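Uncharacterized NTF2-like protein (Cytophaga hutchinsonii ATCC 33406, PDB 3F40) is of unknown function but adopts the NTF2-like, SnoaL-type cone fold, whose relatives include both enzymes and binding proteins. Local coordinates at residues R9-E14 against Y92-G97; F35-P40 against T100-Y105; Y61-M66 against V73-D78. One frame throughout, in Å; residues are numbered along the deposited sequence.

In the fold
All three contacts belong to one curved mixed sheet and the helix 8-20 that lies on it. Interaction 1 is the buried one: helix meets strand through methyl groups and a ring face, without polar links between the segments. Interactions 2 and 3 join neighbouring strands within the sheet, so backbone hydrogen bonds carry them, parallel in interaction 2 and antiparallel in interaction 3. Interaction 2 is a surface contact, most of its residues partly open to solvent, and interaction 3 is partly buried; both touch the second subunit. Strand 84-95 of interaction 1 sits between strands 98-105 and 72-81, and the hydroxyls of Tyr92 and Tyr77 hydrogen-bond, tying interaction 1 to interaction 3.

Interaction 1 of 3, residues R9-E14 against Y92-G97; sequences RDLVLE and YHLEKG
Apolar contact carries the meeting of helix 9-14 with strand 92-95, whose axes, taken over these short segments, approach to 10.1 Å at an angle of 127°. Leu94 is the centre of it. Its CG stands anti to the carbonyl carbon, and the two methyls fork towards the helix: CD2 of Leu94 lies 3.7 Å from CD1 of Leu11, while CD1 of Leu94 is 3.9 Å from CG2 of Val12. Leu11 and Leu94 run alongside one another but point opposite ways; Val12 meets Leu94 at a slant. The same Leu11 CD1 also reaches the turn after the strand, resting 3.4 Å from the carbonyl O of Gly97.

A CH-pi contact is the second component. CG1 of Val12, anti to its backbone N (chi1 174°), sits over one face of the Tyr92 ring, 4.3 Å from the centroid and only 12° off the normal. The two branches of Val12 thus divide the work, CG1 on the ring and CG2 on Leu94. The phenol end of Tyr92 is held elsewhere, by a hydrogen bond to the hydroxyl of Tyr77.

The one side-chain hydrogen bond inside the two segments lies on the strand, turned from the helix: His93 NE2 donates to Glu95 OE2 over 2.8 Å, in the ring plane and onto the anti lone pair of the carboxylate. ND1 is hydrogen-bonded to Asp72; carboxylates at both ring nitrogens would be consistent with a protonated imidazole.

Val12 also packs on Val73 and Leu75 of the adjoining strand 72-81. A long N-terminal helix laid across the curved sheet in this way is a hallmark of the NTF2-like alpha+beta cone.

Interaction 2 of 3, residues F35-P40 against T100-Y105; sequences FTFNGP and TSLHVY
Strands 35-39 and 100-105 run side by side in the same direction, their axes 4.5 Å apart and only 7° from parallel. This is the parallel pairing within the otherwise largely antiparallel, curved sheet of the NTF2-like fold, where the last strand of the sheet lies against an early one. Four backbone hydrogen bonds alternate between them. Thr36 N and O reach Thr100 O and Leu102 N, and Asn38 N and O reach Leu102 O and Val104 N. Three of the four lie nearly along the acceptor C=O axis; the exception is Thr36 N, which stands above the carbonyl plane of Thr100, next to a classic beta bulge where Thr100 and Ser101 both face His93.

On the face bearing Phe37 and Leu102 the contacts are apolar. Phe37, its CG anti to the backbone N (chi1 174°), lies alongside Leu102, whose CD2 meets the ring edge in plane, 3.9 Å from Phe37 CD1. Further along, Phe37 CZ comes within 3.6 Å of Val104 CG1. Phe35 also lies beside Leu102, with CZ 3.8 Å from Leu102 CB. Tyr50 stacks on the Phe37 ring and meets the Phe35 ring obliquely, adding a third aromatic group to this face.

The other face is polar. Asn38 and His103 lie side by side with amide and imidazole planes only 7° apart, CB of Asn38 standing 3.7 Å from CD2 of His103. One water lies over a face of the His103 ring, displaced from the ring centre: it hydrogen-bonds to Thr36 OG1 at 2.8 Å, accepts from Asn38 ND2 and donates to Leu102 O at 3.0 Å.

Interaction 3 of 3, residues Y61-M66 against V73-D78; sequences YVVHKM and VCLIYD
The Tyr77 ring carries Tyr61 CD2 over one face, 3.6 Å from Tyr77 CE2, and has Val63 CG2 near its edge; Leu75 CB lies over the opposite face, displaced from the ring centre, so the ring is sandwiched. The two tyrosine rings are inclined at 45°, with centroids 5.2 Å apart. The His64 ring has Val62 O above one face. At its edge, the carbon CE1 comes within 3.0 Å of Asp78 OD2, a close C-H approach with ring and carboxylate planes 73° apart, and a water in the ring plane joins ND1 to Asp78 OD1, to which it donates.

These residues belong to the antiparallel hairpin of strands 60-69 and 72-81. Val62 and Asp78 form a hydrogen-bonded pair, N to O both ways at 2.9 Å, before a classic beta bulge shifts the register by one. His64 and Lys65 both face Ile76, whose carbonyl O accepts from His64 N at 2.8 Å and from Lys65 N at 3.2 Å, the latter on a lone pair. Ile76 N returns a bond to Lys65 O.

Beyond the bulge, selenomethionine Met66 extends alongside Leu75, with CG 3.6 Å from Leu75 CD2, and its CE reaches Val73 CG1 at 3.5 Å. On the opposite face, Lys65 NZ forms a salt bridge with Asp72 of the second subunit.

Interaction 1 of 3, residues R9-E14 against Y92-G97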
loop_
_atom_site.group_PDB
_atom_site.type_symbol
_atom_site.label_atom_id
_atom_site.label_comp_id
_atom_site.label_asym_id
_atom_site.label_seq_id
_atom_site.Cartn_x
_atom_site.Cartn_y
_atom_site.Cartn_z
ATOM N N ARG A 9 -0.557 -16.134 -5.859
ATOM C CA ARG A 9 -1.241 -14.998 -6.520
ATOM C C ARG A 9 -2.672 -15.376 -6.870
ATOM O O ARG A 9 -3.609 -14.582 -6.746
ATOM C CB ARG A 9 -0.479 -14.522 -7.764
ATOM C CG ARG A 9 0.809 -13.770 -7.448
ATOM N N ASP A 10 -2.849 -16.620 -7.276
ATOM C CA ASP A 10 -4.205 -17.159 -7.498
ATOM C C ASP A 10 -5.009 -17.138 -6.221
ATOM O O ASP A 10 -6.178 -16.770 -6.198
ATOM C CB ASP A 10 -4.138 -18.585 -8.024
ATOM C CG ASP A 10 -3.559 -18.710 -9.418
ATOM O OD1 ASP A 10 -3.910 -17.929 -10.296
ATOM O OD2 ASP A 10 -2.798 -19.663 -9.684
ATOM N N LEU A 11 -4.421 -17.525 -5.085
ATOM C CA LEU A 11 -5.176 -17.488 -3.799
ATOM C C LEU A 11 -5.700 -16.135 -3.451
ATOM O O LEU A 11 -6.842 -15.955 -2.983
ATOM C CB LEU A 11 -4.313 -17.875 -2.610
ATOM C CG LEU A 11 -3.891 -19.323 -2.511
ATOM C CD1 LEU A 11 -2.886 -19.530 -1.363
ATOM C CD2 LEU A 11 -5.093 -20.252 -2.324
ATOM N N VAL A 12 -4.852 -15.141 -3.628
ATOM C CA VAL A 12 -5.317 -13.814 -3.262
ATOM C C VAL A 12 -6.429 -13.356 -4.189
ATOM O O VAL A 12 -7.453 -12.820 -3.746
ATOM C CB VAL A 12 -4.165 -12.786 -3.182
ATOM C CG1 VAL A 12 -4.695 -11.387 -2.952
ATOM C CG2 VAL A 12 -3.161 -13.209 -2.071
ATOM N N LEU A 13 -6.251 -13.584 -5.479
ATOM C CA LEU A 13 -7.289 -13.163 -6.425
ATOM C C LEU A 13 -8.584 -13.940 -6.226
ATOM O O LEU A 13 -9.670 -13.391 -6.444
ATOM C CB LEU A 13 -6.772 -13.248 -7.850
ATOM C CG LEU A 13 -5.698 -12.209 -8.124
ATOM C CD1 LEU A 13 -5.257 -12.269 -9.604
ATOM C CD2 LEU A 13 -6.123 -10.774 -7.760
ATOM N N GLU A 14 -8.464 -15.203 -5.873
ATOM C CA GLU A 14 -9.658 -16.004 -5.573
ATOM C C GLU A 14 -10.371 -15.462 -4.353
ATOM O O GLU A 14 -11.595 -15.433 -4.304
ATOM C CB GLU A 14 -9.306 -17.448 -5.327
ATOM C CG GLU A 14 -8.857 -18.159 -6.552
ATOM C CD GLU A 14 -8.427 -19.554 -6.287
ATOM O OE1 GLU A 14 -8.422 -19.967 -5.056
ATOM O OE2 GLU A 14 -8.060 -20.178 -7.324
ATOM N N TYR A 92 -1.205 -8.630 1.956
ATOM C CA TYR A 92 -1.592 -9.981 2.322
ATOM C C TYR A 92 -0.342 -10.830 2.524
ATOM O O TYR A 92 0.531 -10.869 1.636
ATOM C CB TYR A 92 -2.462 -10.607 1.206
ATOM C CG TYR A 92 -3.735 -9.881 0.924
ATOM C CD1 TYR A 92 -3.750 -8.724 0.167
ATOM C CD2 TYR A 92 -4.930 -10.351 1.387
ATOM C CE1 TYR A 92 -4.924 -8.017 -0.035
ATOM C CE2 TYR A 92 -6.116 -9.638 1.192
ATOM C CZ TYR A 92 -6.100 -8.460 0.494
ATOM O OH TYR A 92 -7.249 -7.733 0.310
ATOM N N HIS A 93 -0.288 -11.530 3.657
ATOM C CA HIS A 93 0.810 -12.462 3.917
ATOM C C HIS A 93 0.263 -13.887 3.802
ATOM O O HIS A 93 -0.829 -14.161 4.309
ATOM C CB HIS A 93 1.390 -12.248 5.316
ATOM C CG HIS A 93 2.635 -13.025 5.569
ATOM N ND1 HIS A 93 3.855 -12.642 5.064
ATOM C CD2 HIS A 93 2.849 -14.157 6.288
ATOM C CE1 HIS A 93 4.772 -13.515 5.456
ATOM N NE2 HIS A 93 4.179 -14.458 6.167
ATOM N N LEU A 94 1.031 -14.740 3.159
ATOM C CA LEU A 94 0.632 -16.145 2.937
ATOM C C LEU A 94 1.682 -17.075 3.454
ATOM O O LEU A 94 2.903 -16.860 3.302
ATOM C CB LEU A 94 0.417 -16.396 1.449
ATOM C CG LEU A 94 -0.722 -15.506 0.872
ATOM C CD1 LEU A 94 -0.148 -14.279 0.188
ATOM C CD2 LEU A 94 -1.656 -16.267 -0.082
ATOM N N GLU A 95 1.184 -18.135 4.058
ATOM C CA GLU A 95 2.033 -19.209 4.535
ATOM C C GLU A 95 1.243 -20.467 4.423
ATOM O O GLU A 95 0.064 -20.516 4.716
ATOM C CB GLU A 95 2.439 -19.032 5.985
ATOM C CG GLU A 95 3.312 -17.825 6.161
ATOM C CD GLU A 95 3.985 -17.699 7.494
ATOM O OE1 GLU A 95 3.788 -18.559 8.379
ATOM O OE2 GLU A 95 4.761 -16.734 7.640
ATOM N N LYS A 96 1.919 -21.536 4.063
ATOM C CA LYS A 96 1.303 -22.874 4.055
ATOM C C LYS A 96 0.002 -22.939 3.266
ATOM O O LYS A 96 -0.921 -23.662 3.603
ATOM C CB LYS A 96 1.096 -23.373 5.484
ATOM C CG LYS A 96 2.357 -23.472 6.267
ATOM C CD LYS A 96 2.101 -23.988 7.673
ATOM C CE LYS A 96 3.376 -24.175 8.448
ATOM N NZ LYS A 96 4.108 -22.895 8.658
ATOM N N GLY A 97 -0.028 -22.205 2.160
ATOM C CA GLY A 97 -1.152 -22.249 1.263
ATOM C C GLY A 97 -2.378 -21.535 1.729
ATOM O O GLY A 97 -3.464 -21.753 1.178
#

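Interaction 2 of 3, residues F35-P40 against T100-Y105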
loop_
_atom_site.group_PDB
_atom_site.type_symbol
_atom_site.label_atom_id
_atom_site.label_comp_id
_atom_site.label_asym_id
_atom_site.label_seq_id
_atom_site.Cartn_x
_atom_site.Cartn_y
_atom_site.Cartn_z
ATOM N N PHE A 35 -5.958 -16.229 11.186
ATOM C CA PHE A 35 -5.779 -15.017 10.367
ATOM C C PHE A 35 -5.966 -13.778 11.220
ATOM O O PHE A 35 -6.877 -13.710 12.053
ATOM C CB PHE A 35 -6.825 -15.053 9.270
ATOM C CG PHE A 35 -7.037 -13.754 8.523
ATOM C CD1 PHE A 35 -6.274 -13.445 7.415
ATOM C CD2 PHE A 35 -8.034 -12.857 8.924
ATOM C CE1 PHE A 35 -6.507 -12.290 6.720
ATOM C CE2 PHE A 35 -8.255 -11.698 8.231
ATOM C CZ PHE A 35 -7.503 -11.428 7.114
ATOM N N THR A 36 -5.118 -12.793 10.982
ATOM C CA THR A 36 -5.321 -11.490 11.559
ATOM C C THR A 36 -5.591 -10.427 10.521
ATOM O O THR A 36 -5.104 -10.489 9.412
ATOM C CB THR A 36 -4.106 -11.039 12.396
ATOM O OG1 THR A 36 -2.962 -10.868 11.556
ATOM C CG2 THR A 36 -3.791 -12.065 13.502
ATOM N N PHE A 37 -6.385 -9.469 10.950
ATOM C CA PHE A 37 -6.692 -8.264 10.188
ATOM C C PHE A 37 -6.248 -7.035 10.951
ATOM O O PHE A 37 -6.521 -6.919 12.148
ATOM C CB PHE A 37 -8.198 -8.129 9.924
ATOM C CG PHE A 37 -8.563 -6.841 9.271
ATOM C CD1 PHE A 37 -8.389 -6.675 7.894
ATOM C CD2 PHE A 37 -9.056 -5.778 10.007
ATOM C CE1 PHE A 37 -8.703 -5.472 7.281
ATOM C CE2 PHE A 37 -9.363 -4.574 9.391
ATOM C CZ PHE A 37 -9.189 -4.433 8.048
ATOM N N ASN A 38 -5.611 -6.104 10.248
ATOM C CA ASN A 38 -5.327 -4.766 10.740
ATOM C C ASN A 38 -5.692 -3.754 9.701
ATOM O O ASN A 38 -5.269 -3.831 8.561
ATOM C CB ASN A 38 -3.884 -4.599 11.067
ATOM C CG ASN A 38 -3.542 -5.185 12.330
ATOM O OD1 ASN A 38 -3.499 -4.491 13.392
ATOM N ND2 ASN A 38 -3.276 -6.445 12.301
ATOM N N GLY A 39 -6.478 -2.783 10.120
ATOM C CA GLY A 39 -6.855 -1.685 9.264
ATOM C C GLY A 39 -6.919 -0.413 10.072
ATOM O O GLY A 39 -6.714 -0.435 11.304
ATOM N N PRO A 40 -7.240 0.694 9.409
ATOM C CA PRO A 40 -7.301 1.979 10.120
ATOM C C PRO A 40 -8.257 1.996 11.308
ATOM O O PRO A 40 -8.078 2.757 12.292
ATOM C CB PRO A 40 -7.836 2.925 9.060
ATOM C CG PRO A 40 -7.558 2.321 7.781
ATOM C CD PRO A 40 -7.426 0.833 7.959
ATOM N N THR A 100 -2.529 -15.583 5.979
ATOM C CA THR A 100 -2.408 -15.528 7.430
ATOM C C THR A 100 -2.643 -14.125 8.001
ATOM O O THR A 100 -2.937 -13.986 9.173
ATOM C CB THR A 100 -1.047 -16.054 7.911
ATOM O OG1 THR A 100 -0.035 -15.233 7.377
ATOM C CG2 THR A 100 -0.826 -17.536 7.493
ATOM N N SER A 101 -2.532 -13.100 7.165
ATOM C CA SER A 101 -2.800 -11.740 7.606
ATOM C C SER A 101 -3.113 -10.825 6.461
ATOM O O SER A 101 -2.648 -11.010 5.359
ATOM C CB SER A 101 -1.606 -11.166 8.375
ATOM O OG SER A 101 -0.456 -11.020 7.592
ATOM N N LEU A 102 -3.836 -9.776 6.830
ATOM C CA LEU A 102 -4.098 -8.618 5.960
ATOM C C LEU A 102 -3.860 -7.358 6.779
ATOM O O LEU A 102 -4.369 -7.239 7.889
ATOM C CB LEU A 102 -5.537 -8.642 5.455
ATOM C CG LEU A 102 -6.021 -7.392 4.712
ATOM C CD1 LEU A 102 -5.148 -7.029 3.493
ATOM C CD2 LEU A 102 -7.461 -7.577 4.264
ATOM N N HIS A 103 -3.063 -6.456 6.221
ATOM C CA HIS A 103 -2.930 -5.110 6.700
ATOM C C HIS A 103 -3.381 -4.187 5.581
ATOM O O HIS A 103 -2.800 -4.251 4.499
ATOM C CB HIS A 103 -1.469 -4.802 7.007
ATOM C CG HIS A 103 -0.947 -5.501 8.201
ATOM N ND1 HIS A 103 -0.656 -6.851 8.198
ATOM C CD2 HIS A 103 -0.643 -5.046 9.438
ATOM C CE1 HIS A 103 -0.210 -7.197 9.402
ATOM N NE2 HIS A 103 -0.198 -6.117 10.171
ATOM N N VAL A 104 -4.429 -3.403 5.822
ATOM C CA VAL A 104 -4.956 -2.513 4.779
ATOM C C VAL A 104 -4.713 -1.060 5.181
ATOM O O VAL A 104 -4.849 -0.683 6.334
ATOM C CB VAL A 104 -6.458 -2.840 4.450
ATOM C CG1 VAL A 104 -7.370 -2.541 5.594
ATOM C CG2 VAL A 104 -6.886 -2.129 3.183
ATOM N N TYR A 105 -4.316 -0.291 4.189
ATOM C CA TYR A 105 -3.873 1.094 4.348
ATOM C C TYR A 105 -4.777 2.031 3.573
ATOM O O TYR A 105 -4.877 1.909 2.367
ATOM C CB TYR A 105 -2.445 1.277 3.832
ATOM C CG TYR A 105 -1.398 0.422 4.457
ATOM C CD1 TYR A 105 -1.203 -0.875 4.037
ATOM C CD2 TYR A 105 -0.574 0.926 5.442
ATOM C CE1 TYR A 105 -0.213 -1.658 4.603
ATOM C CE2 TYR A 105 0.419 0.172 5.989
ATOM C CZ TYR A 105 0.585 -1.143 5.576
ATOM O OH TYR A 105 1.606 -1.903 6.096
HETATM O O HOH W 1 -3.043 -8.379 10.314
#

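Interaction 3 of 3, residues Y61-M66 against V73-D78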
loop_
_atom_site.group_PDB
_atom_site.type_symbol
_atom_site.label_atom_id
_atom_site.label_comp_id
_atom_site.label_asym_id
_atom_site.label_seq_id
_atom_site.Cartn_x
_atom_site.Cartn_y
_atom_site.Cartn_z
ATOM N N TYR A 61 -14.376 -4.734 -4.295
ATOM C CA TYR A 61 -12.996 -4.375 -4.608
ATOM C C TYR A 61 -12.757 -4.311 -6.099
ATOM O O TYR A 61 -13.169 -5.222 -6.835
ATOM C CB TYR A 61 -12.041 -5.430 -4.019
ATOM C CG TYR A 61 -12.209 -5.626 -2.537
ATOM C CD1 TYR A 61 -13.233 -6.403 -2.045
ATOM C CD2 TYR A 61 -11.355 -5.021 -1.633
ATOM C CE1 TYR A 61 -13.419 -6.576 -0.676
ATOM C CE2 TYR A 61 -11.519 -5.187 -0.266
ATOM C CZ TYR A 61 -12.561 -5.975 0.193
ATOM O OH TYR A 61 -12.825 -6.162 1.535
ATOM N N VAL A 62 -12.071 -3.271 -6.526
ATOM C CA VAL A 62 -11.614 -3.206 -7.883
ATOM C C VAL A 62 -10.106 -3.119 -7.811
ATOM O O VAL A 62 -9.554 -2.126 -7.330
ATOM C CB VAL A 62 -12.166 -2.001 -8.642
ATOM C CG1 VAL A 62 -11.526 -1.934 -10.010
ATOM C CG2 VAL A 62 -13.723 -2.042 -8.732
ATOM N N VAL A 63 -9.464 -4.172 -8.297
ATOM C CA VAL A 63 -8.013 -4.285 -8.223
ATOM C C VAL A 63 -7.373 -3.587 -9.441
ATOM O O VAL A 63 -7.654 -3.937 -10.613
ATOM C CB VAL A 63 -7.548 -5.759 -8.185
ATOM C CG1 VAL A 63 -6.021 -5.829 -8.170
ATOM C CG2 VAL A 63 -8.123 -6.510 -6.979
ATOM N N HIS A 64 -6.527 -2.607 -9.155
ATOM C CA HIS A 64 -5.808 -1.835 -10.178
ATOM C C HIS A 64 -4.399 -2.333 -10.407
ATOM O O HIS A 64 -3.899 -2.294 -11.525
ATOM C CB HIS A 64 -5.789 -0.365 -9.809
ATOM C CG HIS A 64 -7.141 0.247 -9.893
ATOM N ND1 HIS A 64 -7.786 0.813 -8.820
ATOM C CD2 HIS A 64 -7.993 0.333 -10.939
ATOM C CE1 HIS A 64 -8.971 1.248 -9.211
ATOM N NE2 HIS A 64 -9.124 0.959 -10.488
ATOM N N LYS A 65 -3.737 -2.789 -9.357
ATOM C CA LYS A 65 -2.351 -3.285 -9.445
ATOM C C LYS A 65 -2.150 -4.370 -8.440
ATOM O O LYS A 65 -2.757 -4.361 -7.369
ATOM C CB LYS A 65 -1.342 -2.168 -9.186
ATOM C CG LYS A 65 -1.427 -1.033 -10.161
ATOM C CD LYS A 65 -0.512 0.100 -9.765
ATOM C CE LYS A 65 -0.710 1.351 -10.645
ATOM N NZ LYS A 65 -0.224 1.225 -12.039
HETATM N N MSE A 66 -1.308 -5.320 -8.806
HETATM C CA MSE A 66 -0.952 -6.418 -7.933
HETATM C C MSE A 66 0.543 -6.605 -7.972
HETATM O O MSE A 66 1.160 -6.629 -9.057
HETATM C CB MSE A 66 -1.654 -7.676 -8.401
HETATM C CG MSE A 66 -1.303 -8.908 -7.615
HETATM SE SE MSE A 66 -2.439 -10.325 -8.125
HETATM C CE MSE A 66 -2.246 -11.312 -6.590
ATOM N N VAL A 73 1.810 -10.444 -0.869
ATOM C CA VAL A 73 1.113 -9.870 -2.007
ATOM C C VAL A 73 0.548 -8.528 -1.601
ATOM O O VAL A 73 -0.045 -8.395 -0.540
ATOM C CB VAL A 73 -0.018 -10.818 -2.534
ATOM C CG1 VAL A 73 -0.917 -10.098 -3.563
ATOM C CG2 VAL A 73 0.599 -12.087 -3.099
ATOM N N CYS A 74 0.766 -7.513 -2.425
ATOM C CA CYS A 74 0.166 -6.206 -2.172
ATOM C C CYS A 74 -0.728 -5.780 -3.323
ATOM O O CYS A 74 -0.297 -5.698 -4.469
ATOM C CB CYS A 74 1.241 -5.143 -1.905
ATOM S SG CYS A 74 0.569 -3.666 -1.090
ATOM N N LEU A 75 -1.974 -5.481 -2.980
ATOM C CA LEU A 75 -2.963 -5.025 -3.940
ATOM C C LEU A 75 -3.201 -3.540 -3.791
ATOM O O LEU A 75 -3.320 -3.028 -2.685
ATOM C CB LEU A 75 -4.316 -5.730 -3.753
ATOM C CG LEU A 75 -4.302 -7.265 -3.842
ATOM C CD1 LEU A 75 -5.741 -7.833 -3.675
ATOM C CD2 LEU A 75 -3.687 -7.769 -5.108
ATOM N N ILE A 76 -3.287 -2.847 -4.917
ATOM C CA ILE A 76 -3.752 -1.489 -5.006
ATOM C C ILE A 76 -5.165 -1.595 -5.552
ATOM O O ILE A 76 -5.389 -2.067 -6.661
ATOM C CB ILE A 76 -2.882 -0.653 -5.960
ATOM C CG1 ILE A 76 -1.422 -0.641 -5.508
ATOM C CG2 ILE A 76 -3.398 0.769 -6.100
ATOM C CD1 ILE A 76 -1.179 -0.067 -4.124
ATOM N N TYR A 77 -6.126 -1.201 -4.731
ATOM C CA TYR A 77 -7.510 -1.386 -5.081
ATOM C C TYR A 77 -8.420 -0.308 -4.518
ATOM O O TYR A 77 -8.132 0.332 -3.516
ATOM C CB TYR A 77 -7.998 -2.786 -4.684
ATOM C CG TYR A 77 -7.755 -3.336 -3.261
ATOM C CD1 TYR A 77 -7.395 -2.545 -2.191
ATOM C CD2 TYR A 77 -7.952 -4.678 -3.023
ATOM C CE1 TYR A 77 -7.177 -3.101 -0.923
ATOM C CE2 TYR A 77 -7.765 -5.255 -1.788
ATOM C CZ TYR A 77 -7.372 -4.465 -0.730
ATOM O OH TYR A 77 -7.183 -5.040 0.525
ATOM N N ASP A 78 -9.550 -0.131 -5.206
ATOM C CA ASP A 78 -10.616 0.735 -4.717
ATOM C C ASP A 78 -11.572 -0.175 -3.959
ATOM O O ASP A 78 -11.964 -1.253 -4.462
ATOM C CB ASP A 78 -11.327 1.455 -5.849
ATOM C CG ASP A 78 -10.486 2.527 -6.484
ATOM O OD1 ASP A 78 -9.501 3.001 -5.895
ATOM O OD2 ASP A 78 -10.854 2.933 -7.600
HETATM O O HOH W 2 -7.134 1.830 -6.362
#